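Local coordinates for protein serine-threonine phosphatase 2C (Toxoplasma gondii, PDB 2I44) that probably removes phosphate groups from phosphoserine and phosphothreonine in proteins, as a metal-dependent phosphatase of the PP2C family, and here holds bound calcium ions, at residues Ser137-Leu145 with Gly153-Ala161; Ile209-Arg217 with Lys236-Ser244. All coordinates share one frame; numbering follows the deposited sequence.

Contact 1: Ser137-Leu145 with Gly153-Ala161; sequences SSTSVTAVL and GHLGDSRIA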
ATOM      1  N   SER A 137      -2.448  13.791   0.030  1.00 13.24           N
ATOM      2  CA  SER A 137      -3.003  12.444   0.004  1.00 13.12           C
ATOM      3  C   SER A 137      -1.915  11.385  -0.153  1.00 12.38           C
ATOM      4  O   SER A 137      -0.740  11.702  -0.354  1.00 11.96           O
ATOM      5  CB  SER A 137      -3.980  12.298  -1.169  1.00 13.66           C
ATOM      6  OG  SER A 137      -4.991  13.284  -1.148  1.00 12.86           O
ATOM      7  N   SER A 138      -2.322  10.119  -0.071  1.00 10.84           N
ATOM      8  CA  SER A 138      -1.393   9.011  -0.230  1.00 11.73           C
ATOM      9  C   SER A 138      -2.124   7.706  -0.537  1.00 12.96           C
ATOM     10  O   SER A 138      -3.231   7.453  -0.039  1.00 14.42           O
ATOM     11  CB  SER A 138      -0.549   8.832   1.044  1.00 11.09           C
ATOM     12  OG  SER A 138       0.364   7.745   0.926  1.00 10.97           O
ATOM     13  N   THR A 139      -1.518   6.883  -1.382  1.00 13.00           N
ATOM     14  CA  THR A 139      -2.094   5.585  -1.682  1.00 14.32           C
ATOM     15  C   THR A 139      -1.584   4.717  -0.545  1.00 16.61           C
ATOM     16  O   THR A 139      -0.815   5.170   0.313  1.00 17.37           O
ATOM     17  CB  THR A 139      -1.517   4.956  -2.942  1.00 13.96           C
ATOM     18  OG1 THR A 139      -0.133   4.674  -2.706  1.00 13.20           O
ATOM     19  CG2 THR A 139      -1.665   5.872  -4.146  1.00 13.82           C
ATOM     20  N   SER A 140      -1.994   3.460  -0.560  1.00 16.87           N
ATOM     21  CA  SER A 140      -1.547   2.516   0.436  1.00 16.87           C
ATOM     22  C   SER A 140      -1.737   1.069   0.008  1.00 15.29           C
ATOM     23  O   SER A 140      -2.755   0.712  -0.581  1.00 16.05           O
ATOM     24  CB  SER A 140      -2.285   2.751   1.759  1.00 16.78           C
ATOM     25  OG  SER A 140      -2.032   1.702   2.679  1.00 13.55           O
ATOM     26  N   VAL A 141      -0.715   0.263   0.266  1.00 13.96           N
ATOM     27  CA  VAL A 141      -0.763  -1.174   0.040  1.00 13.20           C
ATOM     28  C   VAL A 141      -0.162  -1.688   1.329  1.00 13.81           C
ATOM     29  O   VAL A 141       0.966  -1.333   1.674  1.00 14.70           O
ATOM     30  CB  VAL A 141       0.120  -1.681  -1.130  1.00 13.61           C
ATOM     31  CG1 VAL A 141      -0.563  -1.423  -2.440  1.00  8.29           C
ATOM     32  CG2 VAL A 141       1.496  -1.053  -1.066  1.00 12.93           C
ATOM     33  N   THR A 142      -0.923  -2.488   2.062  1.00 14.70           N
ATOM     34  CA  THR A 142      -0.430  -3.034   3.315  1.00 13.24           C
ATOM     35  C   THR A 142      -0.625  -4.538   3.347  1.00 14.23           C
ATOM     36  O   THR A 142      -1.466  -5.080   2.639  1.00 14.62           O
ATOM     37  CB  THR A 142      -1.158  -2.415   4.529  1.00 13.72           C
ATOM     38  OG1 THR A 142      -2.566  -2.663   4.425  1.00 10.83           O
ATOM     39  CG2 THR A 142      -0.892  -0.917   4.612  1.00 12.17           C
ATOM     40  N   ALA A 143       0.172  -5.208   4.167  1.00 15.22           N
ATOM     41  CA  ALA A 143       0.086  -6.652   4.313  1.00 15.92           C
ATOM     42  C   ALA A 143       0.330  -7.002   5.770  1.00 16.60           C
ATOM     43  O   ALA A 143       1.317  -6.572   6.363  1.00 16.13           O
ATOM     44  CB  ALA A 143       1.127  -7.341   3.428  1.00 14.15           C
ATOM     45  N   VAL A 144      -0.581  -7.772   6.347  1.00 16.76           N
ATOM     46  CA  VAL A 144      -0.436  -8.184   7.730  1.00 16.22           C
ATOM     47  C   VAL A 144      -0.218  -9.697   7.756  1.00 18.02           C
ATOM     48  O   VAL A 144      -1.107 -10.469   7.398  1.00 16.55           O
ATOM     49  CB  VAL A 144      -1.690  -7.804   8.552  1.00 16.04           C
ATOM     50  CG1 VAL A 144      -1.580  -8.342   9.985  1.00 14.66           C
ATOM     51  CG2 VAL A 144      -1.841  -6.286   8.576  1.00 16.57           C
ATOM     52  N   LEU A 145       0.990 -10.106   8.136  1.00 18.39           N
ATOM     53  CA  LEU A 145       1.333 -11.517   8.232  1.00 21.14           C
ATOM     54  C   LEU A 145       1.026 -11.972   9.655  1.00 22.90           C
ATOM     55  O   LEU A 145       1.479 -11.352  10.616  1.00 23.38           O
ATOM     56  CB  LEU A 145       2.821 -11.731   7.942  1.00 19.23           C
ATOM     57  CG  LEU A 145       3.349 -13.143   8.223  1.00 20.73           C
ATOM     58  CD1 LEU A 145       2.751 -14.122   7.225  1.00 21.20           C
ATOM     59  CD2 LEU A 145       4.870 -13.158   8.130  1.00 16.44           C
ATOM     60  N   GLY A 153      -4.437  -5.272   2.273  1.00 12.69           N
ATOM     61  CA  GLY A 153      -5.356  -4.154   2.221  1.00 11.70           C
ATOM     62  C   GLY A 153      -4.736  -3.079   1.352  1.00 12.47           C
ATOM     63  O   GLY A 153      -3.508  -3.020   1.225  1.00 14.41           O
ATOM     64  N   HIS A 154      -5.562  -2.245   0.726  1.00 12.95           N
ATOM     65  CA  HIS A 154      -5.030  -1.161  -0.087  1.00 14.33           C
ATOM     66  C   HIS A 154      -6.028  -0.074  -0.433  1.00 14.32           C
ATOM     67  O   HIS A 154      -7.243  -0.262  -0.379  1.00 14.96           O
ATOM     68  CB  HIS A 154      -4.389  -1.689  -1.385  1.00 14.05           C
ATOM     69  CG  HIS A 154      -5.326  -1.758  -2.553  1.00 13.84           C
ATOM     70  ND1 HIS A 154      -6.291  -2.733  -2.679  1.00 15.78           N
ATOM     71  CD2 HIS A 154      -5.421  -0.990  -3.665  1.00 15.68           C
ATOM     72  CE1 HIS A 154      -6.937  -2.567  -3.819  1.00 16.95           C
ATOM     73  NE2 HIS A 154      -6.429  -1.517  -4.437  1.00 15.99           N
ATOM     74  N   LEU A 155      -5.473   1.076  -0.784  1.00 14.67           N
ATOM     75  CA  LEU A 155      -6.229   2.246  -1.191  1.00 14.24           C
ATOM     76  C   LEU A 155      -5.386   2.895  -2.277  1.00 14.00           C
ATOM     77  O   LEU A 155      -4.212   3.192  -2.054  1.00 14.18           O
ATOM     78  CB  LEU A 155      -6.378   3.242  -0.037  1.00 12.59           C
ATOM     79  CG  LEU A 155      -7.271   2.917   1.165  1.00 15.74           C
ATOM     80  CD1 LEU A 155      -7.165   4.051   2.176  1.00 10.95           C
ATOM     81  CD2 LEU A 155      -8.722   2.742   0.719  1.00 10.08           C
ATOM     82  N   GLY A 156      -5.959   3.102  -3.454  1.00 13.88           N
ATOM     83  CA  GLY A 156      -5.195   3.767  -4.494  1.00 13.44           C
ATOM     84  C   GLY A 156      -4.641   2.903  -5.604  1.00 12.99           C
ATOM     85  O   GLY A 156      -5.224   1.882  -5.948  1.00 11.69           O
ATOM     86  N   ASP A 157      -3.503   3.310  -6.159  1.00 13.14           N
ATOM     87  CA  ASP A 157      -2.923   2.565  -7.259  1.00 10.98           C
ATOM     88  C   ASP A 157      -1.534   2.000  -7.031  1.00 11.08           C
ATOM     89  O   ASP A 157      -0.801   1.769  -7.985  1.00 11.74           O
ATOM     90  CB  ASP A 157      -2.939   3.403  -8.536  1.00 14.47           C
ATOM     91  CG  ASP A 157      -2.286   4.745  -8.349  1.00 16.68           C
ATOM     92  OD1 ASP A 157      -1.529   4.912  -7.370  1.00 17.33           O
ATOM     93  OD2 ASP A 157      -2.517   5.625  -9.191  1.00 20.89           O
ATOM     94  N   SER A 158      -1.156   1.807  -5.772  1.00 10.98           N
ATOM     95  CA  SER A 158       0.117   1.155  -5.474  1.00 11.12           C
ATOM     96  C   SER A 158      -0.317  -0.313  -5.506  1.00 11.43           C
ATOM     97  O   SER A 158      -1.505  -0.607  -5.331  1.00 11.89           O
ATOM     98  CB  SER A 158       0.630   1.522  -4.080  1.00 12.91           C
ATOM     99  OG  SER A 158       1.135   2.842  -4.061  1.00 10.20           O
ATOM    100  N   ARG A 159       0.612  -1.240  -5.726  1.00 13.04           N
ATOM    101  CA  ARG A 159       0.220  -2.642  -5.816  1.00 12.93           C
ATOM    102  C   ARG A 159       1.106  -3.640  -5.090  1.00 12.81           C
ATOM    103  O   ARG A 159       2.258  -3.357  -4.757  1.00 13.11           O
ATOM    104  CB  ARG A 159       0.166  -3.063  -7.285  1.00 12.34           C
ATOM    105  CG  ARG A 159      -0.710  -2.203  -8.172  1.00 15.63           C
ATOM    106  CD  ARG A 159      -0.524  -2.596  -9.627  1.00 15.42           C
ATOM    107  NE  ARG A 159      -1.346  -1.796 -10.523  1.00 16.78           N
ATOM    108  CZ  ARG A 159      -1.415  -1.992 -11.837  1.00 19.52           C
ATOM    109  NH1 ARG A 159      -0.704  -2.964 -12.399  1.00 21.81           N
ATOM    110  NH2 ARG A 159      -2.194  -1.231 -12.594  1.00 17.81           N
ATOM    111  N   ILE A 160       0.548  -4.825  -4.875  1.00 12.78           N
ATOM    112  CA  ILE A 160       1.264  -5.929  -4.250  1.00 15.13           C
ATOM    113  C   ILE A 160       1.276  -7.086  -5.247  1.00 13.49           C
ATOM    114  O   ILE A 160       0.223  -7.507  -5.719  1.00 15.37           O
ATOM    115  CB  ILE A 160       0.576  -6.413  -2.949  1.00 15.22           C
ATOM    116  CG1 ILE A 160       0.542  -5.278  -1.921  1.00 16.04           C
ATOM    117  CG2 ILE A 160       1.330  -7.617  -2.379  1.00 13.01           C
ATOM    118  CD1 ILE A 160      -0.028  -5.696  -0.571  1.00 15.55           C
ATOM    119  N   ALA A 161       2.462  -7.582  -5.578  1.00 13.65           N
ATOM    120  CA  ALA A 161       2.585  -8.704  -6.508  1.00 13.79           C
ATOM    121  C   ALA A 161       2.977  -9.945  -5.710  1.00 15.65           C
ATOM    122  O   ALA A 161       3.626  -9.846  -4.662  1.00 14.12           O
ATOM    123  CB  ALA A 161       3.631  -8.406  -7.571  1.00 15.02           C
TER
HETATM  124  O   HOH W   1      -2.870   1.373  -3.512  1.00  7.09           O

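Contact 2: Ile209-Arg217 with Lys236-Ser244; sequences IRGGDFSFR and KDLKMYGLS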
ATOM      1  N   ILE A 209     -10.390  12.565 -10.293  1.00 13.04           N
ATOM      2  CA  ILE A 209     -11.542  12.744  -9.426  1.00 12.55           C
ATOM      3  C   ILE A 209     -11.424  14.222  -9.087  1.00 13.81           C
ATOM      4  O   ILE A 209     -10.371  14.683  -8.651  1.00 16.27           O
ATOM      5  CB  ILE A 209     -11.484  11.906  -8.112  1.00 13.60           C
ATOM      6  CG1 ILE A 209     -12.580  12.407  -7.149  1.00 13.13           C
ATOM      7  CG2 ILE A 209     -10.105  11.988  -7.469  1.00 10.90           C
ATOM      8  CD1 ILE A 209     -12.845  11.496  -5.926  1.00 12.30           C
ATOM      9  N   ARG A 210     -12.491  14.972  -9.312  1.00 14.20           N
ATOM     10  CA  ARG A 210     -12.480  16.401  -9.047  1.00 15.94           C
ATOM     11  C   ARG A 210     -13.586  16.793  -8.078  1.00 17.01           C
ATOM     12  O   ARG A 210     -14.731  16.369  -8.233  1.00 17.35           O
ATOM     13  CB  ARG A 210     -12.641  17.158 -10.366  1.00 15.91           C
ATOM     14  CG  ARG A 210     -12.769  18.655 -10.211  1.00 19.20           C
ATOM     15  CD  ARG A 210     -12.929  19.337 -11.559  1.00 19.87           C
ATOM     16  NE  ARG A 210     -11.734  19.225 -12.393  1.00 19.21           N
ATOM     17  CZ  ARG A 210     -11.615  19.772 -13.599  1.00 20.20           C
ATOM     18  NH1 ARG A 210     -12.619  20.466 -14.113  1.00 15.38           N
ATOM     19  NH2 ARG A 210     -10.491  19.625 -14.291  1.00 21.99           N
ATOM     20  N   GLY A 211     -13.238  17.602  -7.082  1.00 16.79           N
ATOM     21  CA  GLY A 211     -14.219  18.043  -6.101  1.00 17.16           C
ATOM     22  C   GLY A 211     -15.301  18.937  -6.684  1.00 17.14           C
ATOM     23  O   GLY A 211     -15.129  19.525  -7.754  1.00 17.08           O
ATOM     24  N   GLY A 212     -16.420  19.047  -5.975  1.00 18.30           N
ATOM     25  CA  GLY A 212     -17.518  19.876  -6.445  1.00 18.64           C
ATOM     26  C   GLY A 212     -17.229  21.362  -6.370  1.00 20.34           C
ATOM     27  O   GLY A 212     -17.892  22.166  -7.029  1.00 19.86           O
ATOM     28  N   ASP A 213     -16.235  21.732  -5.570  1.00 19.60           N
ATOM     29  CA  ASP A 213     -15.867  23.131  -5.400  1.00 18.01           C
ATOM     30  C   ASP A 213     -14.655  23.516  -6.247  1.00 17.56           C
ATOM     31  O   ASP A 213     -14.173  24.647  -6.178  1.00 14.90           O
ATOM     32  CB  ASP A 213     -15.570  23.400  -3.927  1.00 19.88           C
ATOM     33  CG  ASP A 213     -14.427  22.553  -3.401  1.00 21.06           C
ATOM     34  OD1 ASP A 213     -14.045  21.583  -4.088  1.00 20.28           O
ATOM     35  OD2 ASP A 213     -13.916  22.851  -2.304  1.00 20.16           O
ATOM     36  N   PHE A 214     -14.180  22.577  -7.060  1.00 17.30           N
ATOM     37  CA  PHE A 214     -13.009  22.816  -7.899  1.00 17.51           C
ATOM     38  C   PHE A 214     -13.101  24.069  -8.747  1.00 17.45           C
ATOM     39  O   PHE A 214     -12.208  24.914  -8.728  1.00 15.46           O
ATOM     40  CB  PHE A 214     -12.766  21.628  -8.828  1.00 18.52           C
ATOM     41  CG  PHE A 214     -11.515  21.749  -9.652  1.00 18.03           C
ATOM     42  CD1 PHE A 214     -10.300  21.272  -9.170  1.00 18.24           C
ATOM     43  CD2 PHE A 214     -11.552  22.345 -10.907  1.00 17.52           C
ATOM     44  CE1 PHE A 214      -9.135  21.385  -9.931  1.00 17.89           C
ATOM     45  CE2 PHE A 214     -10.393  22.464 -11.676  1.00 17.39           C
ATOM     46  CZ  PHE A 214      -9.183  21.982 -11.184  1.00 17.96           C
ATOM     47  N   SER A 215     -14.186  24.181  -9.502  1.00 19.24           N
ATOM     48  CA  SER A 215     -14.368  25.324 -10.384  1.00 22.41           C
ATOM     49  C   SER A 215     -14.375  26.644  -9.623  1.00 21.85           C
ATOM     50  O   SER A 215     -13.709  27.597 -10.014  1.00 20.93           O
ATOM     51  CB  SER A 215     -15.664  25.168 -11.184  1.00 24.21           C
ATOM     52  OG  SER A 215     -15.697  26.094 -12.256  1.00 27.04           O
ATOM     53  N   PHE A 216     -15.123  26.704  -8.530  1.00 23.95           N
ATOM     54  CA  PHE A 216     -15.173  27.937  -7.758  1.00 26.12           C
ATOM     55  C   PHE A 216     -13.822  28.297  -7.157  1.00 25.85           C
ATOM     56  O   PHE A 216     -13.418  29.461  -7.179  1.00 26.01           O
ATOM     57  CB  PHE A 216     -16.244  27.848  -6.665  1.00 27.77           C
ATOM     58  CG  PHE A 216     -17.636  28.114  -7.171  1.00 33.78           C
ATOM     59  CD1 PHE A 216     -17.911  29.270  -7.904  1.00 35.37           C
ATOM     60  CD2 PHE A 216     -18.674  27.222  -6.908  1.00 34.74           C
ATOM     61  CE1 PHE A 216     -19.201  29.537  -8.371  1.00 35.44           C
ATOM     62  CE2 PHE A 216     -19.970  27.477  -7.368  1.00 35.39           C
ATOM     63  CZ  PHE A 216     -20.233  28.638  -8.099  1.00 36.11           C
ATOM     64  N   ARG A 217     -13.111  27.306  -6.635  1.00 24.99           N
ATOM     65  CA  ARG A 217     -11.808  27.577  -6.049  1.00 26.23           C
ATOM     66  C   ARG A 217     -10.800  27.950  -7.124  1.00 28.03           C
ATOM     67  O   ARG A 217      -9.842  28.684  -6.863  1.00 27.84           O
ATOM     68  CB  ARG A 217     -11.325  26.364  -5.254  1.00 23.77           C
ATOM     69  CG  ARG A 217     -12.294  25.999  -4.150  1.00 24.95           C
ATOM     70  CD  ARG A 217     -11.878  24.765  -3.395  1.00 25.46           C
ATOM     71  NE  ARG A 217     -10.662  24.974  -2.623  1.00 26.55           N
ATOM     72  CZ  ARG A 217     -10.331  24.247  -1.562  1.00 28.17           C
ATOM     73  NH1 ARG A 217     -11.135  23.271  -1.160  1.00 27.07           N
ATOM     74  NH2 ARG A 217      -9.205  24.496  -0.904  1.00 27.53           N
ATOM     75  N   LYS A 236      -8.152  15.642   2.323  1.00 13.64           N
ATOM     76  CA  LYS A 236      -9.191  16.301   3.120  1.00 16.27           C
ATOM     77  C   LYS A 236     -10.315  16.927   2.297  1.00 15.31           C
ATOM     78  O   LYS A 236     -11.486  16.603   2.488  1.00 15.41           O
ATOM     79  CB  LYS A 236      -8.577  17.376   4.030  1.00 14.33           C
ATOM     80  CG  LYS A 236      -9.603  18.115   4.903  1.00 17.90           C
ATOM     81  CD  LYS A 236      -8.929  19.018   5.942  1.00 14.94           C
ATOM     82  CE  LYS A 236      -8.231  20.222   5.323  1.00 14.30           C
ATOM     83  NZ  LYS A 236      -9.188  21.230   4.795  1.00 15.20           N
ATOM     84  N   ASP A 237      -9.963  17.807   1.371  1.00 16.63           N
ATOM     85  CA  ASP A 237     -10.975  18.482   0.563  1.00 18.03           C
ATOM     86  C   ASP A 237     -11.557  17.696  -0.612  1.00 17.80           C
ATOM     87  O   ASP A 237     -12.116  18.278  -1.543  1.00 18.80           O
ATOM     88  CB  ASP A 237     -10.435  19.839   0.103  1.00 19.15           C
ATOM     89  CG  ASP A 237     -10.280  20.822   1.266  1.00 22.00           C
ATOM     90  OD1 ASP A 237     -10.417  20.385   2.429  1.00 21.30           O
ATOM     91  OD2 ASP A 237     -10.023  22.021   1.020  1.00 24.40           O
ATOM     92  N   LEU A 238     -11.433  16.374  -0.557  1.00 18.22           N
ATOM     93  CA  LEU A 238     -11.997  15.498  -1.583  1.00 18.87           C
ATOM     94  C   LEU A 238     -12.774  14.371  -0.904  1.00 19.77           C
ATOM     95  O   LEU A 238     -13.596  13.693  -1.529  1.00 21.61           O
ATOM     96  CB  LEU A 238     -10.895  14.900  -2.467  1.00 19.64           C
ATOM     97  CG  LEU A 238     -10.166  15.827  -3.445  1.00 16.46           C
ATOM     98  CD1 LEU A 238      -9.079  15.047  -4.165  1.00 14.82           C
ATOM     99  CD2 LEU A 238     -11.161  16.433  -4.437  1.00 14.51           C
ATOM    100  N   LYS A 239     -12.522  14.184   0.388  1.00 18.93           N
ATOM    101  CA  LYS A 239     -13.177  13.125   1.154  1.00 21.12           C
ATOM    102  C   LYS A 239     -14.700  13.278   1.208  1.00 21.55           C
ATOM    103  O   LYS A 239     -15.413  12.322   1.527  1.00 22.52           O
ATOM    104  CB  LYS A 239     -12.589  13.064   2.577  1.00 20.23           C
ATOM    105  CG  LYS A 239     -11.933  11.709   2.948  1.00 22.87           C
ATOM    106  CD  LYS A 239     -11.008  11.195   1.848  1.00 25.42           C
ATOM    107  CE  LYS A 239     -10.359   9.843   2.179  1.00 19.79           C
ATOM    108  NZ  LYS A 239      -9.101   9.954   2.991  1.00 19.19           N
HETATM  109  N   MSE A 240     -15.205  14.470   0.893  1.00 18.66           N
HETATM  110  CA  MSE A 240     -16.647  14.681   0.909  1.00 19.90           C
HETATM  111  C   MSE A 240     -17.186  14.620  -0.514  1.00 18.76           C
HETATM  112  O   MSE A 240     -18.390  14.732  -0.735  1.00 16.35           O
HETATM  113  CB  MSE A 240     -17.011  16.035   1.557  1.00 22.89           C
HETATM  114  CG  MSE A 240     -16.621  17.289   0.746  1.00 29.81           C
HETATM  115 SE   MSE A 240     -14.731  17.801   0.850  1.00 42.78          SE
HETATM  116  CE  MSE A 240     -14.806  18.867   2.470  1.00 34.29           C
ATOM    117  N   TYR A 241     -16.293  14.427  -1.480  1.00 18.37           N
ATOM    118  CA  TYR A 241     -16.699  14.358  -2.880  1.00 18.21           C
ATOM    119  C   TYR A 241     -16.452  13.007  -3.553  1.00 17.32           C
ATOM    120  O   TYR A 241     -16.274  12.947  -4.765  1.00 19.20           O
ATOM    121  CB  TYR A 241     -15.983  15.446  -3.679  1.00 19.13           C
ATOM    122  CG  TYR A 241     -16.376  16.858  -3.302  1.00 21.60           C
ATOM    123  CD1 TYR A 241     -17.687  17.308  -3.468  1.00 19.89           C
ATOM    124  CD2 TYR A 241     -15.428  17.753  -2.809  1.00 20.99           C
ATOM    125  CE1 TYR A 241     -18.043  18.622  -3.156  1.00 23.16           C
ATOM    126  CE2 TYR A 241     -15.768  19.063  -2.495  1.00 22.72           C
ATOM    127  CZ  TYR A 241     -17.073  19.491  -2.671  1.00 24.52           C
ATOM    128  OH  TYR A 241     -17.388  20.793  -2.376  1.00 26.44           O
ATOM    129  N   GLY A 242     -16.435  11.926  -2.783  1.00 16.13           N
ATOM    130  CA  GLY A 242     -16.217  10.626  -3.390  1.00 14.32           C
ATOM    131  C   GLY A 242     -14.912   9.913  -3.083  1.00 14.15           C
ATOM    132  O   GLY A 242     -14.816   8.706  -3.297  1.00 14.45           O
ATOM    133  N   LEU A 243     -13.896  10.632  -2.609  1.00 13.37           N
ATOM    134  CA  LEU A 243     -12.625   9.981  -2.274  1.00 14.18           C
ATOM    135  C   LEU A 243     -12.890   9.147  -1.009  1.00 14.41           C
ATOM    136  O   LEU A 243     -13.197   9.692   0.052  1.00 15.30           O
ATOM    137  CB  LEU A 243     -11.534  11.027  -2.013  1.00 14.02           C
ATOM    138  CG  LEU A 243     -10.082  10.552  -1.852  1.00 14.55           C
ATOM    139  CD1 LEU A 243      -9.611   9.855  -3.128  1.00 13.48           C
ATOM    140  CD2 LEU A 243      -9.184  11.744  -1.534  1.00 14.52           C
ATOM    141  N   SER A 244     -12.768   7.832  -1.131  1.00 14.57           N
ATOM    142  CA  SER A 244     -13.035   6.915  -0.023  1.00 13.86           C
ATOM    143  C   SER A 244     -11.803   6.384   0.714  1.00 13.60           C
ATOM    144  O   SER A 244     -10.700   6.340   0.158  1.00 11.21           O
ATOM    145  CB  SER A 244     -13.847   5.729  -0.558  1.00 15.07           C
ATOM    146  OG  SER A 244     -13.982   4.702   0.407  1.00 14.24           O
TER
HETATM  147  O   HOH W   2     -12.017  19.966  -3.704  1.00 16.12           O
HETATM  148  O   HOH W   3     -13.524  21.030  -0.212  1.00 26.23           O

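Contact 1: Ser137-Leu145 with Gly153-Ala161
In the antiparallel hairpin of strands 137-146 and 149-155, at the heart of the PP2C beta sandwich, Ser-140 and Leu-155 form a hydrogen-bonded pair, Ser-140 N to Leu-155 O at 2.7 Å. Thr-142 with Gly-153 forms the next, its Thr-142 N to Gly-153 O bond of 2.8 Å almost straight at 176°. Between them Val-141 faces His-154 as a non-hydrogen-bonded pair.

Past Leu-155 the chain turns through Gly-156, whose positive phi suits glycine and where a CB would collide with Thr-139. Ser-158 then points its side chain back toward strand 137-146. Its OG meets Thr-139 OG1 at 2.6 Å in a short hydroxyl-hydroxyl hydrogen bond; the same threonine oxygen also bonds to the backbone N of Asp-60, a calcium ligand. With OG1 set between backbone N and carbonyl carbon (chi1 65°), the methyl CG2 packs against Asp-157 OD1, 3.4 Å away, while Asp-157 OD2 is held in a salt bridge with Lys-180. A water takes a hydrogen bond from Ser-158 N and lies 3.0 Å from Ser-140 O, linking the hairpin to the connecting loop.

Farther along, branched aliphatic side chains suit this buried position: Ile-160 CG1 packs on Val-141 CB at 3.7 Å, and Ile-160 CD1 reaches Thr-142 O. One chain thus passes from one sheet to the other beside the metal site, as in the two-sheet PP2C sandwich.

Contact 2: Ile209-Arg217 with Lys236-Ser244
Aromatic packing leads the contact between 209-217 and 236-244: the Tyr-241 ring turns one face to the backbone of Gly-211 and Gly-212. Gly-212 N sits 3.1 Å above the ring plane over its centre, and the peptide stands on edge there rather than stacking, its carbonyl pointing away from the ring. Gly-212 CA makes a CH-pi contact at 3.9 Å from the centroid. Glycines suit this place, because a CB on Gly-212 would strike the ring and one on Gly-211 would be tight. The opposite face of the ring carries CG of the selenomethionine Met-240.

Aliphatic side chains also pack on the backbone. Leu-238 CD2 touches Gly-211 N at 3.6 Å, while Ile-209, extended with CG1 anti to the backbone N (chi1 168°), lays CD1 against Leu-243 N at 3.6 Å. Ile-209 CD1 and Leu-243 CB, 4.2 Å apart, make the one apolar side-chain pair.

Charge joins the other end. Arg-217 NH1 forms salt bridges with Asp-237 OD2 at 2.7 Å and, within its own segment, with Asp-213 OD2 at 3.0 Å. Both oxygens lie near the guanidinium plane, so two carboxylates fix the rotation of that group; its bend at chi3 (67°) turns it toward them. Lys-236 NZ holds Asp-237 OD1 at 2.8 Å and also pairs with Asp-134, which probably offsets the gathered negative charge. A water donates to both Asp-213 OD1 and Asp-237 O, adding a bridge from side chain to backbone.

The contact thus ties the end of strand 208-210 and the start of helix 214-219 to the loop between strands 233-234 and 248-253, with Ile-209 also against Ile-190 of helix 184-192.

In the fold
From the N terminus, the chain first closes the short loop of contact 1, where strand 137-146 turns back as 149-155 and then crosses to strand 159-166 of the other sheet. It continues through strand 169-174 and helix 184-192 before reaching strand 208-210, and contact 2 closes a longer loop of 18 residues. The two loops follow in series, neither enclosing nor crossing the other. Contact 1 lies in the buried core next to the calcium site, contact 2 in an outlying region, their centres about 22 Å apart. They meet where Leu-155 CD2 packs on Ser-244 O at 4.1 Å, and strand 248-253, just beyond contact 2, pairs with 149-155.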